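Leucine--trna ligase (Agrobacterium radiobacter, PDB 5AH5) probably attaches leucine to its cognate tRNA in an ATP-dependent reaction, as a class I synthetase that also carries an editing domain. Local coordinates at residues K280-S285 with V321-M326; I302-M307 with V317-A322; P647-N652 with S700-A705; E654-A659 with E746-A751. All blocks are in the same frame, centred on the assembly; numbering follows the deposited sequence.

Contact 1. Residues K280-S285 with V321-M326. With nucleotides of chain D.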
loop_
_atom_site.group_PDB
_atom_site.type_symbol
_atom_site.label_atom_id
_atom_site.label_comp_id
_atom_site.label_asym_id
_atom_site.label_seq_id
_atom_site.Cartn_x
_atom_site.Cartn_y
_atom_site.Cartn_z
ATOM N N LYS B 280 -20.906 -31.567 -25.941
ATOM C CA LYS B 280 -19.471 -31.270 -25.982
ATOM C C LYS B 280 -19.114 -30.262 -27.060
ATOM O O LYS B 280 -18.052 -29.668 -27.001
ATOM C CB LYS B 280 -18.647 -32.537 -26.208
ATOM C CG LYS B 280 -18.905 -33.647 -25.192
ATOM C CD LYS B 280 -17.641 -34.401 -24.790
ATOM C CE LYS B 280 -16.664 -33.507 -24.031
ATOM N NZ LYS B 280 -15.915 -34.259 -22.989
ATOM N N ASP B 281 -19.978 -30.102 -28.061
ATOM C CA ASP B 281 -19.832 -29.045 -29.073
ATOM C C ASP B 281 -20.262 -27.675 -28.532
ATOM O O ASP B 281 -19.581 -26.677 -28.760
ATOM C CB ASP B 281 -20.632 -29.379 -30.353
ATOM C CG ASP B 281 -19.905 -30.357 -31.281
ATOM O OD1 ASP B 281 -18.940 -31.033 -30.844
ATOM O OD2 ASP B 281 -20.316 -30.437 -32.461
ATOM N N TYR B 282 -21.398 -27.630 -27.839
ATOM C CA TYR B 282 -21.894 -26.392 -27.238
ATOM C C TYR B 282 -20.959 -25.875 -26.140
ATOM O O TYR B 282 -20.622 -24.681 -26.111
ATOM C CB TYR B 282 -23.283 -26.599 -26.630
ATOM C CG TYR B 282 -23.735 -25.434 -25.788
ATOM C CD1 TYR B 282 -24.176 -24.255 -26.388
ATOM C CD2 TYR B 282 -23.693 -25.495 -24.392
ATOM C CE1 TYR B 282 -24.581 -23.169 -25.618
ATOM C CE2 TYR B 282 -24.094 -24.416 -23.621
ATOM C CZ TYR B 282 -24.531 -23.255 -24.227
ATOM O OH TYR B 282 -24.940 -22.199 -23.435
ATOM N N CYS B 283 -20.577 -26.781 -25.234
ATOM C CA CYS B 283 -19.688 -26.452 -24.131
ATOM C C CYS B 283 -18.362 -25.893 -24.630
ATOM O O CYS B 283 -18.018 -24.758 -24.312
ATOM C CB CYS B 283 -19.486 -27.656 -23.219
ATOM S SG CYS B 283 -21.006 -28.076 -22.323
ATOM N N GLU B 284 -17.660 -26.636 -25.471
ATOM C CA GLU B 284 -16.369 -26.168 -25.968
ATOM C C GLU B 284 -16.512 -24.838 -26.719
ATOM O O GLU B 284 -15.545 -24.075 -26.782
ATOM C CB GLU B 284 -15.642 -27.226 -26.828
ATOM C CG GLU B 284 -15.351 -28.575 -26.135
ATOM C CD GLU B 284 -14.389 -28.530 -24.942
ATOM O OE1 GLU B 284 -13.692 -27.506 -24.756
ATOM O OE2 GLU B 284 -14.328 -29.543 -24.188
ATOM N N SER B 285 -17.705 -24.547 -27.255
ATOM C CA SER B 285 -17.976 -23.240 -27.894
ATOM C C SER B 285 -18.118 -22.071 -26.915
ATOM O O SER B 285 -17.881 -20.927 -27.315
ATOM C CB SER B 285 -19.232 -23.281 -28.784
ATOM O OG SER B 285 -20.427 -23.083 -28.034
ATOM N N VAL B 321 -27.559 -26.784 -19.778
ATOM C CA VAL B 321 -26.207 -26.227 -19.688
ATOM C C VAL B 321 -26.302 -24.864 -20.373
ATOM O O VAL B 321 -26.586 -24.805 -21.564
ATOM C CB VAL B 321 -25.141 -27.168 -20.324
ATOM C CG1 VAL B 321 -23.861 -26.438 -20.730
ATOM C CG2 VAL B 321 -24.777 -28.291 -19.362
ATOM N N ALA B 322 -26.098 -23.789 -19.602
ATOM C CA ALA B 322 -26.278 -22.412 -20.082
ATOM C C ALA B 322 -25.052 -21.528 -19.811
ATOM O O ALA B 322 -24.325 -21.727 -18.823
ATOM C CB ALA B 322 -27.522 -21.796 -19.458
ATOM N N ASN B 323 -24.845 -20.555 -20.704
ATOM C CA ASN B 323 -23.694 -19.631 -20.648
ATOM C C ASN B 323 -23.792 -18.572 -19.530
ATOM O O ASN B 323 -22.770 -18.149 -18.974
ATOM C CB ASN B 323 -23.469 -18.964 -22.027
ATOM C CG ASN B 323 -24.560 -17.959 -22.398
ATOM O OD1 ASN B 323 -25.633 -17.942 -21.804
ATOM N ND2 ASN B 323 -24.296 -17.139 -23.405
ATOM N N TYR B 324 -25.026 -18.172 -19.207
ATOM C CA TYR B 324 -25.302 -17.143 -18.202
ATOM C C TYR B 324 -25.063 -17.645 -16.771
ATOM O O TYR B 324 -25.214 -16.867 -15.831
ATOM C CB TYR B 324 -26.739 -16.567 -18.345
ATOM C CG TYR B 324 -27.806 -17.414 -17.683
ATOM C CD1 TYR B 324 -28.392 -18.489 -18.350
ATOM C CD2 TYR B 324 -28.214 -17.160 -16.370
ATOM C CE1 TYR B 324 -29.350 -19.285 -17.728
ATOM C CE2 TYR B 324 -29.168 -17.949 -15.740
ATOM C CZ TYR B 324 -29.736 -19.011 -16.420
ATOM O OH TYR B 324 -30.684 -19.795 -15.790
ATOM N N VAL B 325 -24.736 -18.927 -16.589
ATOM C CA VAL B 325 -24.258 -19.389 -15.304
ATOM C C VAL B 325 -22.769 -19.114 -15.308
ATOM O O VAL B 325 -22.035 -19.652 -16.145
ATOM C CB VAL B 325 -24.526 -20.877 -15.062
ATOM C CG1 VAL B 325 -23.922 -21.329 -13.734
ATOM C CG2 VAL B 325 -26.024 -21.130 -15.070
ATOM N N MET B 326 -22.328 -18.264 -14.383
ATOM C CA MET B 326 -20.923 -17.876 -14.333
ATOM C C MET B 326 -20.181 -18.854 -13.432
ATOM O O MET B 326 -20.614 -19.141 -12.323
ATOM C CB MET B 326 -20.759 -16.422 -13.874
ATOM C CG MET B 326 -21.635 -15.434 -14.624
ATOM S SD MET B 326 -21.623 -15.655 -16.422
ATOM C CE MET B 326 -20.126 -14.801 -16.896
ATOM P P C D 82 -20.278 -11.109 -14.386
ATOM O OP1 C D 82 -19.680 -12.449 -14.706
ATOM O OP2 C D 82 -19.797 -9.928 -15.129
ATOM O "O5'" C D 82 -21.871 -11.153 -14.499
ATOM C "C5'" C D 82 -22.541 -10.956 -15.760
ATOM C "C4'" C D 82 -24.045 -10.985 -15.597
ATOM O "O4'" C D 82 -24.644 -11.063 -16.918
ATOM C "C3'" C D 82 -24.636 -12.155 -14.812
ATOM O "O3'" C D 82 -25.873 -11.838 -14.164
ATOM C "C2'" C D 82 -24.870 -13.193 -15.908
ATOM O "O2'" C D 82 -25.850 -14.159 -15.575
ATOM C "C1'" C D 82 -25.324 -12.299 -17.068
ATOM N N1 C D 82 -25.103 -12.769 -18.455
ATOM C C2 C D 82 -25.852 -12.178 -19.483
ATOM O O2 C D 82 -26.701 -11.321 -19.193
ATOM N N3 C D 82 -25.640 -12.565 -20.762
ATOM C C4 C D 82 -24.723 -13.497 -21.034
ATOM N N4 C D 82 -24.554 -13.853 -22.308
ATOM C C5 C D 82 -23.932 -14.097 -20.011
ATOM C C6 C D 82 -24.142 -13.698 -18.750
ATOM P P A D 84 -26.865 -12.015 -6.567
ATOM O OP1 A D 84 -27.592 -11.167 -5.592
ATOM O OP2 A D 84 -25.627 -12.742 -6.168
ATOM O "O5'" A D 84 -27.935 -13.088 -7.061
ATOM C "C5'" A D 84 -28.115 -14.333 -6.343
ATOM C "C4'" A D 84 -28.846 -15.324 -7.214
ATOM O "O4'" A D 84 -28.070 -15.581 -8.415
ATOM C "C3'" A D 84 -29.079 -16.717 -6.638
ATOM O "O3'" A D 84 -30.189 -16.774 -5.750
ATOM C "C2'" A D 84 -29.352 -17.518 -7.902
ATOM O "O2'" A D 84 -30.697 -17.344 -8.318
ATOM C "C1'" A D 84 -28.356 -16.886 -8.886
ATOM N N9 A D 84 -27.091 -17.606 -9.066
ATOM C C8 A D 84 -26.494 -18.529 -8.238
ATOM N N7 A D 84 -25.368 -19.014 -8.709
ATOM C C5 A D 84 -25.206 -18.360 -9.923
ATOM C C6 A D 84 -24.206 -18.431 -10.911
ATOM N N6 A D 84 -23.127 -19.213 -10.818
ATOM N N1 A D 84 -24.347 -17.649 -12.005
ATOM C C2 A D 84 -25.424 -16.853 -12.093
ATOM N N3 A D 84 -26.425 -16.691 -11.227
ATOM C C4 A D 84 -26.260 -17.490 -10.156
#
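Tyr282, on helix 277-287, reaches across to Val321 and Asn323, where strand 315-322 gives way to a loop. Its CB directs the ring at that strand because CG is anti to the backbone N (chi1 170°). Along the ring's near edge, Tyr282 CD2 lies 3.8 Å from Val321 CG1 and CE2 closes to 3.5 Å of the same methyl, which sits in the ring plane. Tyr282 CE2 is also 3.3 Å from Val321 O, which approaches obliquely. At the tip, Tyr282 OH is 3.2 Å from Asn323 N, and it is hydrogen-bonded to Ser300 OG. The Val321 CG1 methyl also touches Cys283 SG at 3.7 Å. The Asn323 amide is fixed by Ser300 N and Ala298 O. Beyond it the loop turns its backbone to the RNA: Met326 N donates to N1 of A84 of chain D (N-H...N angle 163°), and Met326 O accepts from its N6 at 2.9 Å, while Tyr324 O takes the O2' hydroxyl of C82 of chain D. The result is a helix packed on a strand of the synthetase editing domain, next to a loop that reads an adenine edge with main-chain atoms.

Contact 2. Residues I302-M307 with V317-A322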
loop_
_atom_site.group_PDB
_atom_site.type_symbol
_atom_site.label_atom_id
_atom_site.label_comp_id
_atom_site.label_asym_id
_atom_site.label_seq_id
_atom_site.Cartn_x
_atom_site.Cartn_y
_atom_site.Cartn_z
ATOM N N ILE B 302 -28.178 -25.488 -23.931
ATOM C CA ILE B 302 -28.494 -26.777 -24.541
ATOM C C ILE B 302 -29.163 -27.692 -23.519
ATOM O O ILE B 302 -28.640 -27.878 -22.415
ATOM C CB ILE B 302 -27.241 -27.472 -25.135
ATOM C CG1 ILE B 302 -27.632 -28.787 -25.809
ATOM C CG2 ILE B 302 -26.164 -27.738 -24.083
ATOM C CD1 ILE B 302 -26.550 -29.356 -26.675
ATOM N N PHE B 303 -30.318 -28.252 -23.893
ATOM C CA PHE B 303 -31.017 -29.248 -23.070
ATOM C C PHE B 303 -30.113 -30.468 -22.969
ATOM O O PHE B 303 -29.590 -30.938 -23.981
ATOM C CB PHE B 303 -32.389 -29.609 -23.681
ATOM C CG PHE B 303 -33.148 -30.686 -22.932
ATOM C CD1 PHE B 303 -33.324 -30.612 -21.547
ATOM C CD2 PHE B 303 -33.716 -31.762 -23.615
ATOM C CE1 PHE B 303 -34.026 -31.600 -20.861
ATOM C CE2 PHE B 303 -34.422 -32.747 -22.934
ATOM C CZ PHE B 303 -34.577 -32.666 -21.556
ATOM N N THR B 304 -29.891 -30.946 -21.748
ATOM C CA THR B 304 -28.999 -32.082 -21.530
ATOM C C THR B 304 -29.550 -33.336 -22.196
ATOM O O THR B 304 -28.786 -34.134 -22.744
ATOM C CB THR B 304 -28.822 -32.406 -20.032
ATOM O OG1 THR B 304 -28.811 -31.197 -19.265
ATOM C CG2 THR B 304 -27.531 -33.202 -19.795
ATOM N N GLY B 305 -30.875 -33.486 -22.139
ATOM C CA GLY B 305 -31.549 -34.737 -22.437
ATOM C C GLY B 305 -32.070 -35.252 -21.115
ATOM O O GLY B 305 -33.275 -35.407 -20.949
ATOM N N LEU B 306 -31.152 -35.461 -20.162
ATOM C CA LEU B 306 -31.464 -36.073 -18.854
ATOM C C LEU B 306 -32.361 -35.164 -17.969
ATOM O O LEU B 306 -32.739 -34.052 -18.381
ATOM C CB LEU B 306 -30.170 -36.491 -18.094
ATOM C CG LEU B 306 -28.933 -37.115 -18.795
ATOM C CD1 LEU B 306 -28.036 -37.832 -17.786
ATOM C CD2 LEU B 306 -29.271 -38.068 -19.936
ATOM N N MET B 307 -32.717 -35.673 -16.782
ATOM C CA MET B 307 -33.579 -34.973 -15.816
ATOM C C MET B 307 -33.222 -35.337 -14.360
ATOM O O MET B 307 -32.532 -36.337 -14.083
ATOM C CB MET B 307 -35.070 -35.251 -16.101
ATOM C CG MET B 307 -35.662 -34.427 -17.242
ATOM S SD MET B 307 -37.319 -33.764 -16.921
ATOM C CE MET B 307 -37.797 -33.142 -18.542
ATOM N N VAL B 317 -37.481 -32.671 -12.684
ATOM C CA VAL B 317 -37.168 -31.329 -13.213
ATOM C C VAL B 317 -36.159 -31.429 -14.389
ATOM O O VAL B 317 -35.259 -32.284 -14.352
ATOM C CB VAL B 317 -36.551 -30.430 -12.103
ATOM C CG1 VAL B 317 -36.662 -28.963 -12.476
ATOM C CG2 VAL B 317 -37.196 -30.677 -10.735
ATOM N N PRO B 318 -36.298 -30.566 -15.431
ATOM C CA PRO B 318 -35.350 -30.610 -16.564
ATOM C C PRO B 318 -33.952 -30.020 -16.273
ATOM O O PRO B 318 -33.847 -29.015 -15.569
ATOM C CB PRO B 318 -36.069 -29.793 -17.655
ATOM C CG PRO B 318 -37.017 -28.901 -16.926
ATOM C CD PRO B 318 -37.452 -29.687 -15.723
ATOM N N LEU B 319 -32.902 -30.640 -16.824
ATOM C CA LEU B 319 -31.510 -30.167 -16.675
ATOM C C LEU B 319 -30.979 -29.581 -17.989
ATOM O O LEU B 319 -31.235 -30.112 -19.067
ATOM C CB LEU B 319 -30.600 -31.310 -16.192
ATOM C CG LEU B 319 -29.124 -31.021 -15.854
ATOM C CD1 LEU B 319 -28.994 -30.001 -14.736
ATOM C CD2 LEU B 319 -28.386 -32.296 -15.461
ATOM N N TYR B 320 -30.228 -28.485 -17.876
ATOM C CA TYR B 320 -29.677 -27.733 -19.014
ATOM C C TYR B 320 -28.190 -27.380 -18.764
ATOM O O TYR B 320 -27.633 -27.672 -17.694
ATOM C CB TYR B 320 -30.496 -26.445 -19.231
ATOM C CG TYR B 320 -31.829 -26.613 -19.964
ATOM C CD1 TYR B 320 -32.949 -27.181 -19.328
ATOM C CD2 TYR B 320 -31.983 -26.160 -21.289
ATOM C CE1 TYR B 320 -34.164 -27.316 -19.999
ATOM C CE2 TYR B 320 -33.195 -26.286 -21.964
ATOM C CZ TYR B 320 -34.279 -26.864 -21.317
ATOM O OH TYR B 320 -35.474 -26.986 -21.983
ATOM N N VAL B 321 -27.559 -26.784 -19.778
ATOM C CA VAL B 321 -26.207 -26.227 -19.688
ATOM C C VAL B 321 -26.302 -24.864 -20.373
ATOM O O VAL B 321 -26.586 -24.805 -21.564
ATOM C CB VAL B 321 -25.141 -27.168 -20.324
ATOM C CG1 VAL B 321 -23.861 -26.438 -20.730
ATOM C CG2 VAL B 321 -24.777 -28.291 -19.362
ATOM N N ALA B 322 -26.098 -23.789 -19.602
ATOM C CA ALA B 322 -26.278 -22.412 -20.082
ATOM C C ALA B 322 -25.052 -21.528 -19.811
ATOM O O ALA B 322 -24.325 -21.727 -18.823
ATOM C CB ALA B 322 -27.522 -21.796 -19.458
#
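Leu319 O takes two bonds from one residue, Thr304, both arriving from the same face of its carbonyl plane. Thr304 N donates at 3.1 Å with an N-H...O angle of 165°. The hydroxyl is closer, with OG1 2.7 Å from Leu319 O, but stands well above the plane, at a C=O...donor angle of 93°. The torsion explains this: OG1 lies beside the backbone N, anti to the carbonyl carbon (chi1 -36°), so hydroxyl and amide address one acceptor. Ile302 and Val321 exchange a reciprocal backbone pair, Ile302 N to Val321 O at 2.9 Å and Val321 N to Ile302 O at 3.1 Å. These bonds close the antiparallel hairpin of strands 301-310 and 315-322 in the editing domain; between Phe303 and Met307 its register slips by two residues, a beta bulge. At the non-hydrogen-bonded pair Phe303-Tyr320, Phe303 CA makes a CH-pi contact over the tyrosine ring face, and the two rings are oblique. Past the bulge, Met307 CE packs 3.9 Å from Pro318 CB. On its other side, strand 315-322 bonds through the backbones of Pro318 and Tyr320 to strand 257-259.

Contact 3. Residues P647-N652 with S700-A705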
loop_
_atom_site.group_PDB
_atom_site.type_symbol
_atom_site.label_atom_id
_atom_site.label_comp_id
_atom_site.label_asym_id
_atom_site.label_seq_id
_atom_site.Cartn_x
_atom_site.Cartn_y
_atom_site.Cartn_z
ATOM N N PRO B 647 13.430 30.652 28.349
ATOM C CA PRO B 647 12.642 31.761 28.994
ATOM C C PRO B 647 13.496 32.964 29.393
ATOM O O PRO B 647 13.119 34.093 29.079
ATOM C CB PRO B 647 12.025 31.107 30.223
ATOM C CG PRO B 647 12.013 29.658 29.930
ATOM C CD PRO B 647 13.100 29.339 28.941
ATOM N N ASP B 648 14.670 32.714 29.974
ATOM C CA ASP B 648 15.671 33.764 30.322
ATOM C C ASP B 648 16.265 34.548 29.154
ATOM O O ASP B 648 16.857 35.596 29.365
ATOM C CB ASP B 648 16.848 33.173 31.156
ATOM C CG ASP B 648 16.439 32.764 32.590
ATOM O OD1 ASP B 648 15.239 32.897 32.950
ATOM O OD2 ASP B 648 17.330 32.297 33.353
ATOM N N ASP B 649 16.170 34.031 27.934
ATOM C CA ASP B 649 16.583 34.795 26.752
ATOM C C ASP B 649 15.582 35.946 26.393
ATOM O O ASP B 649 15.967 36.912 25.750
ATOM C CB ASP B 649 16.737 33.868 25.526
ATOM C CG ASP B 649 17.664 32.611 25.775
ATOM O OD1 ASP B 649 18.714 32.718 26.445
ATOM O OD2 ASP B 649 17.339 31.517 25.228
ATOM N N CYS B 650 14.303 35.785 26.721
ATOM C CA CYS B 650 13.256 36.743 26.402
ATOM C C CYS B 650 13.258 37.995 27.339
ATOM O O CYS B 650 12.819 37.933 28.500
ATOM C CB CYS B 650 11.884 36.062 26.498
ATOM S SG CYS B 650 11.653 34.707 25.322
ATOM N N GLU B 651 13.722 39.113 26.791
ATOM C CA GLU B 651 13.764 40.388 27.488
ATOM C C GLU B 651 12.514 41.251 27.348
ATOM O O GLU B 651 12.468 42.332 27.923
ATOM C CB GLU B 651 15.022 41.157 27.057
ATOM C CG GLU B 651 16.210 40.781 27.941
ATOM C CD GLU B 651 17.547 40.741 27.230
ATOM O OE1 GLU B 651 17.692 41.322 26.134
ATOM O OE2 GLU B 651 18.470 40.111 27.791
ATOM N N ASN B 652 11.490 40.776 26.639
ATOM C CA ASN B 652 10.256 41.555 26.462
ATOM C C ASN B 652 9.095 40.745 25.858
ATOM O O ASN B 652 9.193 39.509 25.659
ATOM C CB ASN B 652 10.556 42.776 25.575
ATOM C CG ASN B 652 10.970 42.382 24.192
ATOM O OD1 ASN B 652 10.249 41.664 23.493
ATOM N ND2 ASN B 652 12.136 42.836 23.782
ATOM N N SER B 700 15.669 40.229 20.749
ATOM C CA SER B 700 17.000 40.168 21.388
ATOM C C SER B 700 17.844 39.169 20.549
ATOM O O SER B 700 17.298 38.162 20.123
ATOM C CB SER B 700 16.905 39.684 22.833
ATOM O OG SER B 700 15.667 40.069 23.433
ATOM N N PRO B 701 19.127 39.481 20.268
ATOM C CA PRO B 701 20.020 38.622 19.496
ATOM C C PRO B 701 19.880 37.108 19.812
ATOM O O PRO B 701 19.706 36.288 18.905
ATOM C CB PRO B 701 21.405 39.111 19.906
ATOM C CG PRO B 701 21.213 40.545 20.258
ATOM C CD PRO B 701 19.775 40.756 20.624
ATOM N N THR B 702 19.893 36.770 21.096
ATOM C CA THR B 702 19.874 35.387 21.526
ATOM C C THR B 702 18.560 34.715 21.110
ATOM O O THR B 702 18.583 33.548 20.716
ATOM C CB THR B 702 20.196 35.260 23.044
ATOM O OG1 THR B 702 21.577 35.601 23.278
ATOM C CG2 THR B 702 19.950 33.847 23.568
ATOM N N VAL B 703 17.448 35.443 21.159
ATOM C CA VAL B 703 16.147 34.900 20.775
ATOM C C VAL B 703 16.107 34.620 19.269
ATOM O O VAL B 703 15.425 33.678 18.824
ATOM C CB VAL B 703 14.996 35.855 21.127
ATOM C CG1 VAL B 703 13.679 35.384 20.524
ATOM C CG2 VAL B 703 14.882 35.987 22.643
ATOM N N LEU B 704 16.766 35.496 18.516
ATOM C CA LEU B 704 16.783 35.422 17.088
ATOM C C LEU B 704 17.743 34.325 16.640
ATOM O O LEU B 704 17.398 33.572 15.784
ATOM C CB LEU B 704 17.204 36.745 16.468
ATOM C CG LEU B 704 17.284 36.740 14.938
ATOM C CD1 LEU B 704 15.924 36.404 14.332
ATOM C CD2 LEU B 704 17.830 38.050 14.390
ATOM N N ALA B 705 18.926 34.234 17.209
ATOM C CA ALA B 705 19.822 33.111 16.877
ATOM C C ALA B 705 19.158 31.740 17.199
ATOM O O ALA B 705 19.203 30.796 16.388
ATOM C CB ALA B 705 21.139 33.230 17.587
#
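The flat carboxylate of Asp649 has the methyl of Thr702 over one face: Thr702 CG2 is 3.4 Å from Asp649 CG and 3.3 Å from OD1, and the two side chains cross at about a right angle. Thr702 CG2 offers no donor, so this is van der Waals packing; Asp649 OD2 is hydrogen-bonded to Cys646 N. A second flat group, the Glu651 carboxylate, brings OE1 to 3.6 Å from Ser700 OG; that hydroxyl is hydrogen-bonded instead to Asp655 OD2, which also receives Glu651 N. Nearby, Val703 CG2 lies 3.4 Å from the main-chain Asp649 O, with a looser contact of 4.4 Å to Cys650 SG. Both segments lead into helices. Asn652 is the N-cap of helix 653-674, its OD1 receiving Asp655 N; Ser700 holds that position before helix 701-715, though its hydroxyl makes no capping bond. The contact thus joins two helix starts in the helical bundle typical of the anticodon-binding domain of leucyl-tRNA synthetase and its class Ia relatives.

Contact 4. Residues E654-A659 with E746-A751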
loop_
_atom_site.group_PDB
_atom_site.type_symbol
_atom_site.label_atom_id
_atom_site.label_comp_id
_atom_site.label_asym_id
_atom_site.label_seq_id
_atom_site.Cartn_x
_atom_site.Cartn_y
_atom_site.Cartn_z
ATOM N N GLU B 654 7.853 41.067 22.738
ATOM C CA GLU B 654 8.131 40.711 21.347
ATOM C C GLU B 654 8.926 39.394 21.210
ATOM O O GLU B 654 8.619 38.574 20.346
ATOM C CB GLU B 654 8.877 41.844 20.625
ATOM C CG GLU B 654 7.988 42.995 20.144
ATOM C CD GLU B 654 8.730 43.966 19.203
ATOM O OE1 GLU B 654 9.427 44.868 19.729
ATOM O OE2 GLU B 654 8.619 43.832 17.941
ATOM N N ASP B 655 9.948 39.218 22.046
ATOM C CA ASP B 655 10.642 37.929 22.192
ATOM C C ASP B 655 9.687 36.825 22.526
ATOM O O ASP B 655 9.780 35.736 21.986
ATOM C CB ASP B 655 11.666 37.975 23.308
ATOM C CG ASP B 655 12.829 38.835 22.983
ATOM O OD1 ASP B 655 13.095 39.057 21.792
ATOM O OD2 ASP B 655 13.508 39.284 23.919
ATOM N N ARG B 656 8.756 37.121 23.404
ATOM C CA ARG B 656 7.789 36.144 23.842
ATOM C C ARG B 656 6.738 35.849 22.798
ATOM O O ARG B 656 6.070 34.801 22.890
ATOM C CB ARG B 656 7.107 36.599 25.148
ATOM C CG ARG B 656 7.970 36.445 26.388
ATOM C CD ARG B 656 7.758 35.096 27.055
ATOM N NE ARG B 656 6.560 35.061 27.902
ATOM C CZ ARG B 656 5.900 33.958 28.271
ATOM N NH1 ARG B 656 6.284 32.752 27.864
ATOM N NH2 ARG B 656 4.828 34.065 29.053
ATOM N N GLU B 657 6.510 36.772 21.860
ATOM C CA GLU B 657 5.602 36.468 20.764
ATOM C C GLU B 657 6.316 35.509 19.796
ATOM O O GLU B 657 5.713 34.538 19.332
ATOM C CB GLU B 657 5.108 37.690 20.025
ATOM C CG GLU B 657 4.064 37.409 18.926
ATOM C CD GLU B 657 2.841 36.600 19.395
ATOM O OE1 GLU B 657 2.421 36.717 20.581
ATOM O OE2 GLU B 657 2.281 35.837 18.567
ATOM N N ILE B 658 7.575 35.808 19.532
ATOM C CA ILE B 658 8.410 34.977 18.688
ATOM C C ILE B 658 8.527 33.589 19.320
ATOM O O ILE B 658 8.174 32.592 18.678
ATOM C CB ILE B 658 9.786 35.606 18.423
ATOM C CG1 ILE B 658 9.615 36.858 17.562
ATOM C CG2 ILE B 658 10.712 34.608 17.705
ATOM C CD1 ILE B 658 10.848 37.748 17.475
ATOM N N ALA B 659 8.931 33.539 20.597
ATOM C CA ALA B 659 9.182 32.268 21.281
ATOM C C ALA B 659 7.953 31.396 21.250
ATOM O O ALA B 659 8.022 30.215 20.972
ATOM C CB ALA B 659 9.657 32.486 22.697
ATOM N N GLU B 746 7.366 24.322 27.521
ATOM C CA GLU B 746 6.014 24.667 28.027
ATOM C C GLU B 746 5.927 26.034 28.763
ATOM O O GLU B 746 4.855 26.585 28.857
ATOM C CB GLU B 746 5.456 23.561 28.950
ATOM C CG GLU B 746 4.682 22.449 28.229
ATOM C CD GLU B 746 3.258 22.865 27.829
ATOM O OE1 GLU B 746 2.611 23.661 28.563
ATOM O OE2 GLU B 746 2.770 22.390 26.772
ATOM N N ARG B 747 7.052 26.556 29.241
ATOM C CA ARG B 747 7.141 27.955 29.724
ATOM C C ARG B 747 6.909 28.988 28.598
ATOM O O ARG B 747 6.507 30.111 28.901
ATOM C CB ARG B 747 8.512 28.315 30.372
ATOM C CG ARG B 747 9.121 27.381 31.416
ATOM C CD ARG B 747 9.197 27.931 32.838
ATOM N NE ARG B 747 9.724 29.292 32.943
ATOM C CZ ARG B 747 10.958 29.651 33.322
ATOM N NH1 ARG B 747 11.903 28.764 33.659
ATOM N NH2 ARG B 747 11.262 30.947 33.344
ATOM N N LEU B 748 7.201 28.651 27.331
ATOM C CA LEU B 748 7.120 29.655 26.263
ATOM C C LEU B 748 5.914 29.562 25.382
ATOM O O LEU B 748 5.731 30.413 24.532
ATOM C CB LEU B 748 8.388 29.654 25.465
ATOM C CG LEU B 748 9.600 30.029 26.285
ATOM C CD1 LEU B 748 10.852 29.581 25.579
ATOM C CD2 LEU B 748 9.628 31.555 26.517
ATOM N N VAL B 749 5.043 28.602 25.651
ATOM C CA VAL B 749 3.889 28.300 24.818
ATOM C C VAL B 749 2.740 29.298 24.903
ATOM O O VAL B 749 2.027 29.498 23.892
ATOM C CB VAL B 749 3.332 26.883 25.170
ATOM C CG1 VAL B 749 1.963 26.597 24.537
ATOM C CG2 VAL B 749 4.335 25.847 24.727
ATOM N N GLN B 750 2.480 29.863 26.094
ATOM C CA GLN B 750 1.520 30.998 26.199
ATOM C C GLN B 750 2.387 32.182 26.309
ATOM O O GLN B 750 3.380 32.144 27.025
ATOM C CB GLN B 750 0.653 30.946 27.435
ATOM C CG GLN B 750 -0.281 29.756 27.531
ATOM C CD GLN B 750 -0.687 29.487 28.972
ATOM O OE1 GLN B 750 0.155 29.484 29.887
ATOM N NE2 GLN B 750 -1.982 29.261 29.187
ATOM N N ALA B 751 2.032 33.240 25.595
ATOM C CA ALA B 751 2.677 34.526 25.784
ATOM C C ALA B 751 1.887 35.210 26.937
ATOM O O ALA B 751 1.094 34.550 27.636
ATOM C CB ALA B 751 2.641 35.356 24.497
HETATM O O HOH W 1 6.518 32.900 24.810
#
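Arg656 O and Leu748 O are bridged by a single water, which donates to both, at 2.7 Å to Arg656 O and 2.6 Å to Leu748 O. The arginine side chain makes a second connection nearby. Its NH1 donates to Arg747 O at 2.8 Å, a weak bond because the N-H...O angle is only 129°, although that oxygen lies near the guanidinium plane. Bends at chi2 (-91°) and chi3 (-81°) fold the chain back to the loop, where Ala751 CA stands 3.9 Å above one guanidinium face and Leu748 CA sits at the edge, in plane. Gln750 O is obliquely placed, 3.1 Å from both NH1 and NH2 of Arg656. Helix 653-674 of the anticodon-binding domain is joined here, at its first turns, to the irregular loop that runs on to strand 753-760 of the C-terminal sheet. Apolar contact continues along the helix: Ala659 CB meets Leu748 CD2 at 3.9 Å, and Leu748 CD2 also lies 4.0 Å from Arg656 CD. Ala751 CB packs against Arg656 O, while the Glu657 carboxylate beside it is in a salt bridge with Arg660.

The four contacts form two pairs, on opposite sides of the chain's centre. Contacts 1 and 2, with centres 12 Å apart, share Val321 and Ala322 of strand 315-322; helix 277-287 and strand 301-310 precede it, so both contacts end on the same stretch, within the editing domain. Contacts 3 and 4 lie 10 Å apart at the start of helix 653-674, and their segments alternate along the chain (647-652, 654-659, 700-705, 746-751). Asp655, from the range 654-659, touches both Ser700 and Val703 and ties this pair together. Centres of the two pairs are about 79 to 92 Å apart, which reflects a modular synthetase whose editing and anticodon-binding regions are widely separated.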